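Acetylxylan esterase A (Aspergillus awamori, PDB 5X6S) removes acetyl groups from the backbone of acetylated xylans, acting as a secreted serine esterase of carbohydrate esterase family 1. Local coordinates at residues T83-G88 with T131-L135; V145-C149 with W176-A180; D50-L56 with I263-M269. One frame throughout, in Å; residues are numbered along the deposited sequence.

Contact 1. Residues T83-G88 with T131-L135; sequences TLTHNG and TYPEL. With NA (sodium ion), chain G.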
ATOM      1  N   THR A  83      -9.371 -18.556  -4.278  1.00 19.00           N
ATOM      2  CA  THR A  83      -9.651 -17.204  -4.761  1.00 17.52           C
ATOM      3  C   THR A  83     -10.064 -16.282  -3.607  1.00 17.89           C
ATOM      4  O   THR A  83      -9.925 -15.065  -3.712  1.00 17.13           O
ATOM      5  CB  THR A  83     -10.693 -17.220  -5.889  1.00 18.02           C
ATOM      6  OG1 THR A  83     -10.565 -16.024  -6.694  1.00 15.77           O
ATOM      7  CG2 THR A  83     -12.123 -17.310  -5.338  1.00 16.83           C
ATOM      8  N   LEU A  84     -10.608 -16.871  -2.530  1.00 17.70           N
ATOM      9  CA  LEU A  84     -11.103 -16.142  -1.376  1.00 17.82           C
ATOM     10  C   LEU A  84     -10.101 -16.029  -0.217  1.00 18.52           C
ATOM     11  O   LEU A  84     -10.464 -15.687   0.913  1.00 18.38           O
ATOM     12  CB  LEU A  84     -12.462 -16.744  -0.878  1.00 19.22           C
ATOM     13  CG  LEU A  84     -13.624 -16.662  -1.886  1.00 19.09           C
ATOM     14  CD1 LEU A  84     -14.872 -17.331  -1.321  1.00 18.60           C
ATOM     15  CD2 LEU A  84     -13.939 -15.199  -2.333  1.00 18.37           C
ATOM     16  N   THR A  85      -8.831 -16.280  -0.493  1.00 18.85           N
ATOM     17  CA  THR A  85      -7.826 -16.111   0.553  1.00 18.85           C
ATOM     18  C   THR A  85      -6.633 -15.329   0.010  1.00 17.87           C
ATOM     19  O   THR A  85      -6.161 -15.605  -1.091  1.00 17.36           O
ATOM     20  CB  THR A  85      -7.408 -17.474   1.150  1.00 20.06           C
ATOM     21  OG1 THR A  85      -7.021 -18.333   0.103  1.00 24.71           O
ATOM     22  CG2 THR A  85      -8.586 -18.177   1.818  1.00 21.55           C
ATOM     23  N   HIS A  86      -6.151 -14.371   0.794  1.00 18.00           N
ATOM     24  CA  HIS A  86      -4.888 -13.650   0.499  1.00 18.28           C
ATOM     25  C   HIS A  86      -3.811 -14.723   0.264  1.00 17.85           C
ATOM     26  O   HIS A  86      -3.630 -15.632   1.119  1.00 17.39           O
ATOM     27  CB  HIS A  86      -4.490 -12.778   1.714  1.00 17.88           C
ATOM     28  CG  HIS A  86      -3.215 -12.007   1.555  1.00 18.19           C
ATOM     29  ND1 HIS A  86      -3.101 -10.896   0.735  1.00 19.80           N
ATOM     30  CD2 HIS A  86      -2.009 -12.150   2.155  1.00 18.25           C
ATOM     31  CE1 HIS A  86      -1.886 -10.397   0.835  1.00 20.13           C
ATOM     32  NE2 HIS A  86      -1.203 -11.136   1.690  1.00 19.53           N
ATOM     33  N   ASN A  87      -3.121 -14.631  -0.860  1.00 17.48           N
ATOM     34  CA  ASN A  87      -2.078 -15.572  -1.229  1.00 18.47           C
ATOM     35  C   ASN A  87      -2.587 -17.029  -1.398  1.00 18.41           C
ATOM     36  O   ASN A  87      -1.815 -17.979  -1.364  1.00 20.61           O
ATOM     37  CB  ASN A  87      -0.892 -15.469  -0.223  1.00 19.37           C
ATOM     38  CG  ASN A  87      -0.164 -14.142  -0.301  1.00 19.16           C
ATOM     39  OD1 ASN A  87      -0.280 -13.425  -1.277  1.00 21.72           O
ATOM     40  ND2 ASN A  87       0.560 -13.801   0.738  1.00 20.21           N
ATOM     41  N   GLY A  88      -3.879 -17.200  -1.639  1.00 18.33           N
ATOM     42  CA  GLY A  88      -4.460 -18.495  -1.890  1.00 19.02           C
ATOM     43  C   GLY A  88      -4.170 -19.127  -3.250  1.00 18.82           C
ATOM     44  O   GLY A  88      -4.511 -20.271  -3.474  1.00 20.22           O
ATOM     45  N   THR A 131      -9.150  -9.571  -0.415  1.00 16.31           N
ATOM     46  CA  THR A 131      -8.010 -10.508  -0.435  1.00 16.01           C
ATOM     47  C   THR A 131      -6.664  -9.777  -0.591  1.00 16.24           C
ATOM     48  O   THR A 131      -5.678 -10.221  -0.015  1.00 16.85           O
ATOM     49  CB  THR A 131      -8.134 -11.572  -1.546  1.00 16.87           C
ATOM     50  OG1 THR A 131      -8.457 -10.944  -2.796  1.00 15.92           O
ATOM     51  CG2 THR A 131      -9.198 -12.637  -1.205  1.00 15.38           C
ATOM     52  N   TYR A 132      -6.625  -8.697  -1.395  1.00 16.92           N
ATOM     53  CA  TYR A 132      -5.424  -7.844  -1.602  1.00 17.09           C
ATOM     54  C   TYR A 132      -5.696  -6.356  -1.259  1.00 18.52           C
ATOM     55  O   TYR A 132      -5.412  -5.464  -2.045  1.00 18.93           O
ATOM     56  CB  TYR A 132      -4.802  -8.079  -3.025  1.00 16.79           C
ATOM     57  CG  TYR A 132      -4.544  -9.531  -3.199  1.00 16.52           C
ATOM     58  CD1 TYR A 132      -3.319 -10.091  -2.821  1.00 18.30           C
ATOM     59  CD2 TYR A 132      -5.558 -10.397  -3.634  1.00 16.86           C
ATOM     60  CE1 TYR A 132      -3.110 -11.445  -2.902  1.00 16.61           C
ATOM     61  CE2 TYR A 132      -5.351 -11.759  -3.725  1.00 16.71           C
ATOM     62  CZ  TYR A 132      -4.118 -12.275  -3.330  1.00 17.40           C
ATOM     63  OH  TYR A 132      -3.927 -13.630  -3.375  1.00 18.47           O
ATOM     64  N   PRO A 133      -6.271  -6.080  -0.046  1.00 20.03           N
ATOM     65  CA  PRO A 133      -6.600  -4.676   0.309  1.00 18.91           C
ATOM     66  C   PRO A 133      -5.418  -3.709   0.185  1.00 18.38           C
ATOM     67  O   PRO A 133      -5.607  -2.553  -0.181  1.00 18.54           O
ATOM     68  CB  PRO A 133      -7.049  -4.786   1.775  1.00 18.62           C
ATOM     69  CG  PRO A 133      -6.413  -6.063   2.275  1.00 18.69           C
ATOM     70  CD  PRO A 133      -6.521  -6.986   1.091  1.00 19.18           C
ATOM     71  N   GLU A 134      -4.205  -4.215   0.434  1.00 18.64           N
ATOM     72  CA  GLU A 134      -2.948  -3.451   0.371  1.00 17.62           C
ATOM     73  C   GLU A 134      -2.634  -2.838  -0.982  1.00 18.35           C
ATOM     74  O   GLU A 134      -1.911  -1.875  -1.043  1.00 18.08           O
ATOM     75  CB  GLU A 134      -1.748  -4.315   0.821  1.00 18.23           C
ATOM     76  CG  GLU A 134      -1.303  -5.455  -0.142  1.00 18.92           C
ATOM     77  CD  GLU A 134      -2.119  -6.742  -0.071  1.00 18.93           C
ATOM     78  OE1 GLU A 134      -3.123  -6.782   0.682  1.00 18.57           O
ATOM     79  OE2 GLU A 134      -1.769  -7.734  -0.767  1.00 18.03           O
ATOM     80  N   LEU A 135      -3.180  -3.407  -2.072  1.00 17.68           N
ATOM     81  CA  LEU A 135      -2.865  -2.916  -3.402  1.00 16.68           C
ATOM     82  C   LEU A 135      -3.704  -1.696  -3.875  1.00 16.08           C
ATOM     83  O   LEU A 135      -3.265  -0.944  -4.752  1.00 15.81           O
ATOM     84  CB  LEU A 135      -3.001  -4.054  -4.425  1.00 15.48           C
ATOM     85  CG  LEU A 135      -2.012  -5.193  -4.282  1.00 16.05           C
ATOM     86  CD1 LEU A 135      -2.319  -6.267  -5.334  1.00 19.86           C
ATOM     87  CD2 LEU A 135      -0.556  -4.738  -4.359  1.00 19.11           C
TER
HETATM   88 NA    NA G 305       0.442  -0.214  -0.451  1.00 29.11          NA
HETATM   89  O   HOH W   1      -5.947 -15.192  -3.892  1.00 17.11           O
HETATM   90  O   HOH W   2       1.221  -1.937   1.023  1.00 35.54           O
HETATM   91  O   HOH W   3      -0.397   0.915  -1.869  1.00 39.25           O

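Contact 2. Residues V145-C149 with W176-A180; sequences VSAGC and WASIA. With NAG (2-acetamido-2-deoxy-beta-D-glucopyranose), chain C.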
ATOM      1  N   VAL A 145     -21.875  -8.842  -6.072  1.00 21.02           N
ATOM      2  CA  VAL A 145     -22.323  -9.402  -4.779  1.00 20.82           C
ATOM      3  C   VAL A 145     -21.169  -9.227  -3.813  1.00 22.52           C
ATOM      4  O   VAL A 145     -20.037  -9.012  -4.243  1.00 20.70           O
ATOM      5  CB  VAL A 145     -22.768 -10.877  -4.846  1.00 20.63           C
ATOM      6  CG1 VAL A 145     -23.823 -11.086  -5.916  1.00 19.75           C
ATOM      7  CG2 VAL A 145     -21.593 -11.821  -5.052  1.00 20.28           C
ATOM      8  N   SER A 146     -21.478  -9.270  -2.510  1.00 22.37           N
ATOM      9  CA  SER A 146     -20.507  -8.996  -1.438  1.00 22.32           C
ATOM     10  C   SER A 146     -19.364 -10.034  -1.506  1.00 20.82           C
ATOM     11  O   SER A 146     -19.536 -11.099  -2.074  1.00 19.26           O
ATOM     12  CB  SER A 146     -21.193  -9.030  -0.069  1.00 21.29           C
ATOM     13  OG  SER A 146     -21.797 -10.313   0.124  1.00 23.03           O
ATOM     14  N   ALA A 147     -18.210  -9.682  -0.948  1.00 20.17           N
ATOM     15  CA  ALA A 147     -17.093 -10.599  -0.934  1.00 20.34           C
ATOM     16  C   ALA A 147     -17.481 -11.810  -0.089  1.00 20.49           C
ATOM     17  O   ALA A 147     -17.861 -11.683   1.092  1.00 19.73           O
ATOM     18  CB  ALA A 147     -15.830  -9.926  -0.373  1.00 20.70           C
ATOM     19  N   GLY A 148     -17.426 -12.971  -0.703  1.00 21.00           N
ATOM     20  CA  GLY A 148     -17.728 -14.229  -0.050  1.00 22.60           C
ATOM     21  C   GLY A 148     -19.185 -14.621  -0.166  1.00 23.07           C
ATOM     22  O   GLY A 148     -19.547 -15.662   0.307  1.00 25.22           O
ATOM     23  N   CYS A 149     -20.010 -13.815  -0.834  1.00 23.67           N
ATOM     24  CA  CYS A 149     -21.392 -14.216  -1.144  1.00 24.26           C
ATOM     25  C   CYS A 149     -21.447 -15.398  -2.115  1.00 24.56           C
ATOM     26  O   CYS A 149     -22.393 -16.203  -2.090  1.00 22.97           O
ATOM     27  CB  CYS A 149     -22.179 -12.999  -1.659  1.00 25.36           C
ATOM     28  SG  CYS A 149     -24.007 -13.156  -1.640  1.00 25.60           S
ATOM     29  N   TRP A 176     -20.911 -10.245   7.691  1.00 24.84           N
ATOM     30  CA  TRP A 176     -20.213  -9.970   6.427  1.00 25.76           C
ATOM     31  C   TRP A 176     -18.796  -9.442   6.643  1.00 25.17           C
ATOM     32  O   TRP A 176     -17.885  -9.808   5.889  1.00 25.82           O
ATOM     33  CB  TRP A 176     -20.958  -8.992   5.531  1.00 23.36           C
ATOM     34  CG  TRP A 176     -22.117  -9.537   4.819  1.00 20.70           C
ATOM     35  CD1 TRP A 176     -23.401  -9.068   4.889  1.00 20.02           C
ATOM     36  CD2 TRP A 176     -22.142 -10.629   3.878  1.00 22.11           C
ATOM     37  NE1 TRP A 176     -24.210  -9.827   4.078  1.00 21.26           N
ATOM     38  CE2 TRP A 176     -23.474 -10.769   3.432  1.00 21.55           C
ATOM     39  CE3 TRP A 176     -21.164 -11.488   3.354  1.00 21.41           C
ATOM     40  CZ2 TRP A 176     -23.867 -11.745   2.516  1.00 24.80           C
ATOM     41  CZ3 TRP A 176     -21.550 -12.461   2.452  1.00 21.21           C
ATOM     42  CH2 TRP A 176     -22.889 -12.590   2.049  1.00 22.70           C
ATOM     43  N   ALA A 177     -18.603  -8.572   7.642  1.00 25.16           N
ATOM     44  CA  ALA A 177     -17.293  -8.011   7.927  1.00 24.77           C
ATOM     45  C   ALA A 177     -16.344  -9.148   8.355  1.00 25.99           C
ATOM     46  O   ALA A 177     -15.193  -9.184   7.908  1.00 25.01           O
ATOM     47  CB  ALA A 177     -17.362  -6.950   8.989  1.00 24.72           C
ATOM     48  N   SER A 178     -16.830 -10.081   9.177  1.00 24.80           N
ATOM     49  CA  SER A 178     -16.049 -11.292   9.532  1.00 26.76           C
ATOM     50  C   SER A 178     -15.642 -12.134   8.344  1.00 24.71           C
ATOM     51  O   SER A 178     -14.541 -12.671   8.312  1.00 24.76           O
ATOM     52  CB  SER A 178     -16.821 -12.224  10.477  1.00 26.21           C
ATOM     53  OG  SER A 178     -16.906 -11.550  11.695  1.00 30.49           O
ATOM     54  N   ILE A 179     -16.553 -12.276   7.402  1.00 24.60           N
ATOM     55  CA  ILE A 179     -16.281 -13.015   6.175  1.00 24.68           C
ATOM     56  C   ILE A 179     -15.177 -12.308   5.386  1.00 25.21           C
ATOM     57  O   ILE A 179     -14.270 -12.984   4.877  1.00 23.70           O
ATOM     58  CB  ILE A 179     -17.559 -13.267   5.358  1.00 24.50           C
ATOM     59  CG1 ILE A 179     -18.414 -14.310   6.111  1.00 25.93           C
ATOM     60  CG2 ILE A 179     -17.271 -13.855   3.990  1.00 24.19           C
ATOM     61  CD1 ILE A 179     -19.852 -14.314   5.668  1.00 26.19           C
ATOM     62  N   ALA A 180     -15.228 -10.976   5.342  1.00 23.85           N
ATOM     63  CA  ALA A 180     -14.253 -10.208   4.562  1.00 23.74           C
ATOM     64  C   ALA A 180     -12.883 -10.234   5.264  1.00 24.72           C
ATOM     65  O   ALA A 180     -11.834 -10.431   4.622  1.00 24.80           O
ATOM     66  CB  ALA A 180     -14.752  -8.775   4.362  1.00 23.24           C
TER
HETATM   67  C1  NAG C   1     -23.818 -19.890  -1.154  1.00 29.30           C
HETATM   68  C2  NAG C   1     -23.292 -21.125  -0.410  1.00 28.50           C
HETATM   69  C3  NAG C   1     -23.569 -21.053   1.093  1.00 31.36           C
HETATM   70  C4  NAG C   1     -23.072 -19.740   1.695  1.00 30.55           C
HETATM   71  C5  NAG C   1     -23.562 -18.552   0.845  1.00 27.84           C
HETATM   72  C6  NAG C   1     -22.912 -17.260   1.295  1.00 27.41           C
HETATM   73  C7  NAG C   1     -23.354 -23.275  -1.589  1.00 31.93           C
HETATM   74  C8  NAG C   1     -24.218 -24.362  -2.145  1.00 32.53           C
HETATM   75  N2  NAG C   1     -23.953 -22.284  -0.967  1.00 28.85           N
HETATM   76  O3  NAG C   1     -22.962 -22.178   1.700  1.00 32.22           O
HETATM   77  O4  NAG C   1     -23.511 -19.488   3.018  1.00 35.32           O
HETATM   78  O5  NAG C   1     -23.347 -18.691  -0.555  1.00 29.13           O
HETATM   79  O6  NAG C   1     -23.448 -16.214   0.498  1.00 26.78           O
HETATM   80  O7  NAG C   1     -22.129 -23.336  -1.755  1.00 36.45           O

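Contact 3. Residues D50-L56 with I263-M269; sequences DSPYATL and IHGDKDM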
ATOM      1  N   ASP A  50     -15.517  -2.333 -24.414  1.00 19.36           N
ATOM      2  CA  ASP A  50     -16.839  -2.027 -23.855  1.00 20.99           C
ATOM      3  C   ASP A  50     -16.754  -1.249 -22.537  1.00 21.43           C
ATOM      4  O   ASP A  50     -17.531  -1.519 -21.609  1.00 23.19           O
ATOM      5  CB  ASP A  50     -17.562  -3.362 -23.528  1.00 22.97           C
ATOM      6  CG  ASP A  50     -19.078  -3.185 -23.294  1.00 28.22           C
ATOM      7  OD1 ASP A  50     -19.649  -2.151 -23.710  1.00 29.93           O
ATOM      8  OD2 ASP A  50     -19.680  -4.105 -22.675  1.00 32.55           O
ATOM      9  N   SER A  51     -15.781  -0.343 -22.386  1.00 18.70           N
ATOM     10  CA  SER A  51     -15.705   0.458 -21.184  1.00 17.62           C
ATOM     11  C   SER A  51     -14.990   1.713 -21.599  1.00 17.96           C
ATOM     12  O   SER A  51     -14.318   1.705 -22.617  1.00 17.32           O
ATOM     13  CB  SER A  51     -14.930  -0.266 -20.083  1.00 17.39           C
ATOM     14  OG  SER A  51     -13.602  -0.604 -20.473  1.00 16.73           O
ATOM     15  N   PRO A  52     -15.112   2.773 -20.789  1.00 17.64           N
ATOM     16  CA  PRO A  52     -14.481   4.033 -21.160  1.00 17.15           C
ATOM     17  C   PRO A  52     -13.043   4.182 -20.695  1.00 16.40           C
ATOM     18  O   PRO A  52     -12.474   5.246 -20.923  1.00 16.85           O
ATOM     19  CB  PRO A  52     -15.369   5.074 -20.441  1.00 17.13           C
ATOM     20  CG  PRO A  52     -15.823   4.365 -19.183  1.00 16.66           C
ATOM     21  CD  PRO A  52     -16.046   2.924 -19.640  1.00 17.22           C
ATOM     22  N   TYR A  53     -12.449   3.182 -20.033  1.00 15.83           N
ATOM     23  CA  TYR A  53     -11.175   3.403 -19.315  1.00 15.31           C
ATOM     24  C   TYR A  53      -9.981   3.714 -20.197  1.00 15.08           C
ATOM     25  O   TYR A  53      -9.119   4.523 -19.820  1.00 14.87           O
ATOM     26  CB  TYR A  53     -10.845   2.225 -18.342  1.00 14.75           C
ATOM     27  CG  TYR A  53     -11.950   2.002 -17.355  1.00 15.17           C
ATOM     28  CD1 TYR A  53     -12.327   3.010 -16.500  1.00 14.88           C
ATOM     29  CD2 TYR A  53     -12.739   0.837 -17.395  1.00 15.34           C
ATOM     30  CE1 TYR A  53     -13.414   2.861 -15.619  1.00 16.83           C
ATOM     31  CE2 TYR A  53     -13.820   0.688 -16.550  1.00 16.14           C
ATOM     32  CZ  TYR A  53     -14.143   1.698 -15.664  1.00 15.45           C
ATOM     33  OH  TYR A  53     -15.212   1.568 -14.858  1.00 15.54           O
ATOM     34  N   ALA A  54      -9.889   3.069 -21.352  1.00 15.01           N
ATOM     35  CA  ALA A  54      -8.784   3.397 -22.297  1.00 16.01           C
ATOM     36  C   ALA A  54      -8.890   4.817 -22.837  1.00 16.31           C
ATOM     37  O   ALA A  54      -7.881   5.509 -22.940  1.00 16.68           O
ATOM     38  CB  ALA A  54      -8.736   2.388 -23.469  1.00 16.37           C
ATOM     39  N   THR A  55     -10.105   5.269 -23.143  1.00 17.21           N
ATOM     40  CA  THR A  55     -10.340   6.636 -23.573  1.00 17.29           C
ATOM     41  C   THR A  55      -9.906   7.595 -22.449  1.00 16.48           C
ATOM     42  O   THR A  55      -9.181   8.561 -22.676  1.00 17.03           O
ATOM     43  CB  THR A  55     -11.841   6.871 -23.971  1.00 18.72           C
ATOM     44  OG1 THR A  55     -12.142   6.106 -25.131  1.00 19.67           O
ATOM     45  CG2 THR A  55     -12.149   8.322 -24.265  1.00 20.39           C
ATOM     46  N   LEU A  56     -10.348   7.304 -21.231  1.00 16.96           N
ATOM     47  CA  LEU A  56      -9.977   8.124 -20.059  1.00 16.56           C
ATOM     48  C   LEU A  56      -8.462   8.102 -19.726  1.00 16.44           C
ATOM     49  O   LEU A  56      -7.903   9.124 -19.256  1.00 16.44           O
ATOM     50  CB  LEU A  56     -10.832   7.730 -18.863  1.00 16.53           C
ATOM     51  CG  LEU A  56     -12.346   8.024 -18.956  1.00 18.28           C
ATOM     52  CD1 LEU A  56     -13.134   7.214 -17.942  1.00 18.38           C
ATOM     53  CD2 LEU A  56     -12.646   9.530 -18.812  1.00 19.12           C
ATOM     54  N   ILE A 263     -21.495   1.797 -16.700  1.00 19.93           N
ATOM     55  CA  ILE A 263     -20.335   2.421 -16.127  1.00 19.62           C
ATOM     56  C   ILE A 263     -20.433   3.937 -16.257  1.00 20.98           C
ATOM     57  O   ILE A 263     -20.757   4.469 -17.322  1.00 20.97           O
ATOM     58  CB  ILE A 263     -19.062   1.971 -16.897  1.00 19.53           C
ATOM     59  CG1 ILE A 263     -18.812   0.484 -16.740  1.00 19.15           C
ATOM     60  CG2 ILE A 263     -17.850   2.772 -16.432  1.00 19.91           C
ATOM     61  CD1 ILE A 263     -17.772  -0.054 -17.709  1.00 18.96           C
ATOM     62  N   HIS A 264     -20.154   4.656 -15.174  1.00 21.01           N
ATOM     63  CA  HIS A 264     -20.104   6.081 -15.195  1.00 19.97           C
ATOM     64  C   HIS A 264     -18.616   6.435 -15.120  1.00 20.95           C
ATOM     65  O   HIS A 264     -18.083   6.731 -14.047  1.00 20.78           O
ATOM     66  CB  HIS A 264     -20.876   6.699 -14.020  1.00 20.12           C
ATOM     67  CG  HIS A 264     -22.365   6.553 -14.125  1.00 18.67           C
ATOM     68  ND1 HIS A 264     -22.991   5.342 -14.326  1.00 20.82           N
ATOM     69  CD2 HIS A 264     -23.347   7.484 -14.098  1.00 20.04           C
ATOM     70  CE1 HIS A 264     -24.298   5.529 -14.406  1.00 21.46           C
ATOM     71  NE2 HIS A 264     -24.537   6.822 -14.261  1.00 21.01           N
ATOM     72  N   GLY A 265     -17.948   6.430 -16.271  1.00 21.23           N
ATOM     73  CA  GLY A 265     -16.488   6.627 -16.326  1.00 19.21           C
ATOM     74  C   GLY A 265     -15.976   7.943 -15.711  1.00 20.25           C
ATOM     75  O   GLY A 265     -15.006   7.935 -14.952  1.00 16.87           O
ATOM     76  N   ASP A 266     -16.623   9.087 -16.010  1.00 20.63           N
ATOM     77  CA  ASP A 266     -16.160  10.314 -15.401  1.00 21.03           C
ATOM     78  C   ASP A 266     -16.313  10.277 -13.865  1.00 20.40           C
ATOM     79  O   ASP A 266     -15.444  10.763 -13.137  1.00 20.45           O
ATOM     80  CB  ASP A 266     -16.867  11.573 -15.956  1.00 23.96           C
ATOM     81  CG  ASP A 266     -16.758  11.711 -17.497  1.00 27.34           C
ATOM     82  OD1 ASP A 266     -15.921  11.089 -18.144  1.00 30.45           O
ATOM     83  OD2 ASP A 266     -17.572  12.461 -18.061  1.00 33.65           O
ATOM     84  N   LYS A 267     -17.408   9.700 -13.401  1.00 19.43           N
ATOM     85  CA  LYS A 267     -17.626   9.527 -11.946  1.00 20.33           C
ATOM     86  C   LYS A 267     -16.577   8.633 -11.292  1.00 18.63           C
ATOM     87  O   LYS A 267     -16.184   8.854 -10.157  1.00 18.40           O
ATOM     88  CB  LYS A 267     -19.041   9.019 -11.641  1.00 19.85           C
ATOM     89  CG  LYS A 267     -20.195   9.926 -12.083  1.00 24.46           C
ATOM     90  CD  LYS A 267     -19.928  11.397 -11.861  1.00 28.15           C
ATOM     91  CE  LYS A 267     -20.073  11.796 -10.445  1.00 30.12           C
ATOM     92  NZ  LYS A 267     -20.176  13.299 -10.348  1.00 35.18           N
ATOM     93  N   ASP A 268     -16.125   7.620 -12.022  1.00 19.58           N
ATOM     94  CA  ASP A 268     -15.050   6.747 -11.538  1.00 19.11           C
ATOM     95  C   ASP A 268     -13.794   7.577 -11.348  1.00 18.54           C
ATOM     96  O   ASP A 268     -13.115   7.447 -10.324  1.00 17.71           O
ATOM     97  CB  ASP A 268     -14.739   5.593 -12.502  1.00 19.27           C
ATOM     98  CG  ASP A 268     -15.861   4.602 -12.673  1.00 19.03           C
ATOM     99  OD1 ASP A 268     -16.861   4.599 -11.914  1.00 17.60           O
ATOM    100  OD2 ASP A 268     -15.783   3.787 -13.637  1.00 18.86           O
ATOM    101  N   MET A 269     -13.462   8.421 -12.334  1.00 18.69           N
ATOM    102  CA  MET A 269     -12.319   9.321 -12.252  1.00 17.70           C
ATOM    103  C   MET A 269     -12.313  10.193 -10.983  1.00 19.67           C
ATOM    104  O   MET A 269     -11.254  10.475 -10.382  1.00 18.62           O
ATOM    105  CB  MET A 269     -12.220  10.190 -13.528  1.00 17.76           C
ATOM    106  CG  MET A 269     -11.991   9.435 -14.842  1.00 17.68           C
ATOM    107  SD  MET A 269     -10.531   8.326 -14.799  1.00 18.88           S
ATOM    108  CE  MET A 269     -11.262   6.765 -14.331  1.00 15.49           C
TER

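Contact 1. Residues T83-G88 with T131-L135
Residues 83-88, in the loop before helix 91-106, meet residues 131-135 at the end of helix 120-131 of this alpha/beta-hydrolase. The contact faces the second subunit of the crystal assembly, although the protein is described as a monomer. At Thr83 the backbone packs on the helix end, with its O 3.6 Å from Thr131 CG2. The same methyl lies 3.6 Å from Leu84 C and 3.7 Å from Thr85 N, so one methyl supports three residues of loop backbone. Thr85 then opens a type II beta turn that ends at Gly88. Its O accepts a hydrogen bond from a water, 2.8 Å from the water oxygen, and that water also lies 2.6 Å from Tyr132 OH. His86 has the largest share of the loop's buried surface. Its ND1 donates to Thr131 O at 2.8 Å, a carbonyl at the end of the helix. Its CE1 lies 3.1 Å from Glu134 OE2, at the ring edge. NE2 is hydrogen-bonded to Asp109 of the second subunit. Asn87 N, inside the turn, donates to Tyr132 OH at 2.8 Å, while its side-chain ND2 also reaches Asp109 of the second subunit. Glu134 O binds a sodium ion, as does Glu134 O of the second subunit. ND1 donates to a carbonyl, NE2 faces a carboxylate and Glu134 OE2 lies close, which is consistent with a doubly protonated, positively charged His86 tying the turn to the helix end.

Contact 2. Residues V145-C149 with W176-A180
Trp176, on helix 173-182, lays its six-membered ring against the loop 145-149. Ser146 covers one face: its CB sits 4.2 Å from the ring centroid, almost on the ring normal, in a CH-pi contact, and its OG is 3.2 Å from Trp176 CH2. Cys149 CB packs 3.8 Å from the same CH2, and its SG makes an oblique sulfur-aromatic contact. That sulfur forms a disulfide with Cys164. The indole NE1 is hydrogen-bonded to Glu212 of helix 208-221. At the ring edge, O6 of an N-acetylglucosamine of the attached glycan donates to Cys149 O at 2.8 Å and lies 4.0 Å from Trp176 CH2. Residues 146-149 form a type II beta turn, closed by Cys149 N to Ser146 O at 3.0 Å. In this alpha/beta-hydrolase the turn lies in the loop that follows strand 138-142 of the central sheet. One turn further along the helix, Ile179 CG2 meets Ala147 O at 3.7 Å and Gly148 CA at 4.1 Å. A side chain on Gly148 would clash with that methyl.

Contact 3. Residues D50-L56 with I263-M269
Leu56, Ile263 and Tyr53 bury the most surface where the start of helix 53-60 meets the start of helix 265-272. Leu56 points toward the second helix. Its CD1 lies 3.6 Å from Gly265 O and 4.0 Å from Met269 CG, and its CD2 is 3.7 Å from Asp266 OD1. Gly265 makes this close approach possible. A CB there would clash with both Leu56 CD1 and Pro52 CG. Gly265 CA already lies 3.7 Å from Pro52 CG. Ile263, just ahead of the second helix, packs on the lead-in to the first. Its CG2 touches Pro52 CD at 3.7 Å, and its CD1 meets Ser51 CB at 3.7 Å. The same CG2 lies 3.3 Å from Tyr53 OH. Tyr53 reaches across with its ring end and donates from OH to Asp268 OD2 at 2.6 Å. Asp268 OD1 is hydrogen-bonded to Tyr142 OH of strand 138-142. Tyr53 also packs on strands 63-68 and 113-118, so the helix pair is seated on the central sheet of the alpha/beta-hydrolase fold. The side chain of Asp50 is about 10 Å from that of Ser119, the nucleophile by similarity. Asp268 is buried and has a tyrosine hydroxyl at each carboxylate oxygen, so one carboxylate of helix 265-272 joins helix 53-60 to strand 138-142.

Following the chain from the N terminus, residues 50-56 come first, but contact 3 closes only at residues 263-269, near the C-terminal end, where it joins helix 53-60 to helix 265-272. Its long loop takes in most of the fold, so contacts 1 and 2 are both nested inside it. Contact 1 closes first, linking the loop ahead of helix 91-106 to the end of helix 120-131. Contact 2 follows in series, joining the loop after strand 138-142 to helix 173-182. Contacts 1 and 2 are neighbours, with nearest atoms about 4 Å apart. Contact 3 lies across the chain's centre from both, with its centre about 25 and 26 Å from theirs.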